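Local coordinates for rubber oxygenase (Streptomyces sp., PDB 5O1L), which cleaves the poly(cis-1,4-isoprene) chains of natural and synthetic rubber oxidatively at their double bonds, using dioxygen and a non-covalently bound b-type heme, at residues A64-D68 against R69-P73. Numbering follows the deposited sequence.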
loop_
_atom_site.group_PDB
_atom_site.type_symbol
_atom_site.label_atom_id
_atom_site.label_comp_id
_atom_site.label_asym_id
_atom_site.label_seq_id
_atom_site.Cartn_x
_atom_site.Cartn_y
_atom_site.Cartn_z
ATOM N N ALA A 64 17.034 -5.696 15.286
ATOM C CA ALA A 64 18.443 -5.895 15.062
ATOM C C ALA A 64 18.923 -6.934 16.095
ATOM O O ALA A 64 19.653 -7.846 15.698
ATOM C CB ALA A 64 19.190 -4.584 15.231
ATOM N N ALA A 65 18.485 -6.821 17.334
ATOM C CA ALA A 65 18.903 -7.750 18.424
ATOM C C ALA A 65 18.358 -9.140 18.187
ATOM O O ALA A 65 19.115 -10.136 18.265
ATOM C CB ALA A 65 18.487 -7.245 19.762
ATOM N N VAL A 66 17.087 -9.246 17.797
ATOM C CA VAL A 66 16.484 -10.524 17.467
ATOM C C VAL A 66 17.239 -11.236 16.341
ATOM O O VAL A 66 17.585 -12.432 16.462
ATOM C CB VAL A 66 14.975 -10.357 17.168
ATOM C CG1 VAL A 66 14.373 -11.631 16.592
ATOM C CG2 VAL A 66 14.265 -9.894 18.452
ATOM N N ILE A 67 17.600 -10.536 15.292
ATOM C CA ILE A 67 18.295 -11.113 14.191
ATOM C C ILE A 67 19.730 -11.563 14.650
ATOM O O ILE A 67 20.113 -12.701 14.419
ATOM C CB ILE A 67 18.389 -10.151 13.011
ATOM C CG1 ILE A 67 16.991 -10.008 12.395
ATOM C CG2 ILE A 67 19.337 -10.663 11.965
ATOM C CD1 ILE A 67 16.831 -8.766 11.514
ATOM N N ASP A 68 20.423 -10.652 15.308
ATOM C CA ASP A 68 21.812 -10.909 15.757
ATOM C C ASP A 68 21.895 -12.032 16.803
ATOM O O ASP A 68 22.938 -12.655 16.921
ATOM C CB ASP A 68 22.445 -9.609 16.275
ATOM C CG ASP A 68 22.743 -8.614 15.154
ATOM O OD1 ASP A 68 22.728 -9.013 13.966
ATOM O OD2 ASP A 68 22.981 -7.414 15.439
ATOM N N ARG A 69 20.844 -12.264 17.591
ATOM C CA ARG A 69 20.812 -13.380 18.554
ATOM C C ARG A 69 20.380 -14.679 17.952
ATOM O O ARG A 69 20.365 -15.688 18.680
ATOM C CB ARG A 69 19.939 -13.060 19.766
ATOM C CG ARG A 69 20.479 -11.938 20.642
ATOM C CD ARG A 69 19.766 -11.757 21.986
ATOM N NE ARG A 69 18.300 -11.720 21.802
ATOM C CZ ARG A 69 17.477 -10.662 21.918
ATOM N NH1 ARG A 69 16.183 -10.824 21.636
ATOM N NH2 ARG A 69 17.854 -9.446 22.327
ATOM N N GLY A 70 20.112 -14.751 16.646
ATOM C CA GLY A 70 19.713 -15.962 15.978
ATOM C C GLY A 70 18.311 -16.436 16.308
ATOM O O GLY A 70 17.971 -17.602 16.143
ATOM N N GLU A 71 17.442 -15.501 16.702
ATOM C CA GLU A 71 16.111 -15.837 17.176
ATOM C C GLU A 71 15.038 -15.786 16.082
ATOM O O GLU A 71 13.890 -16.159 16.386
ATOM C CB GLU A 71 15.732 -14.949 18.314
ATOM C CG GLU A 71 16.568 -15.252 19.529
ATOM C CD GLU A 71 16.487 -14.227 20.594
ATOM O OE1 GLU A 71 15.753 -13.232 20.442
ATOM O OE2 GLU A 71 17.190 -14.400 21.615
ATOM N N VAL A 72 15.387 -15.493 14.833
ATOM C CA VAL A 72 14.356 -15.365 13.810
ATOM C C VAL A 72 13.576 -16.666 13.573
ATOM O O VAL A 72 12.336 -16.637 13.529
ATOM C CB VAL A 72 14.868 -14.703 12.511
ATOM C CG1 VAL A 72 13.829 -14.747 11.393
ATOM C CG2 VAL A 72 15.239 -13.250 12.832
ATOM N N PRO A 73 14.243 -17.823 13.432
ATOM C CA PRO A 73 13.412 -19.023 13.104
ATOM C C PRO A 73 12.360 -19.352 14.204
ATOM O O PRO A 73 11.198 -19.616 13.877
ATOM C CB PRO A 73 14.492 -20.136 12.950
ATOM C CG PRO A 73 15.704 -19.390 12.513
ATOM C CD PRO A 73 15.695 -18.076 13.261
HETATM O O HOH W 1 18.138 -14.750 13.571
#
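R69 folds its side chain back over the last turn of helix 59-68: NH2 sits 3.4 Å from A65 CB, NH1 comes 3.8 Å from V66 CG2, and A65 O lies over one guanidinium face, toward the rim. A bend at chi3 (-49°) turns the group so that its NE/NH1 side meets the E71 carboxylate. R69 NE donates to E71 OE2 at 2.9 Å and R69 NH1 to E71 OE1 at 2.7 Å, a side-on salt bridge; OE1 is approached on its syn side, OE2 from well above the carboxylate plane. The helix ends here in a Schellman motif. E71 N donates a hydrogen bond to V66 O (3.1 Å), G70 N bonds to I67 O, and G70 takes the positive phi (71°) that turns the chain out of the helix. Water 1 gives a hydrogen bond to I67 O and accepts one from V72 N, bridging the end of one helix to the start of helix 72-79. V72 CG2 packs alongside I67 CG1 at 3.7 Å, while V66 CG1 touches E71 CB. Further out, D96 forms a salt bridge with R69 NH2, and I67 rests on A200 and H203 of helix 187-204, which also carries H198, the probable axial heme ligand.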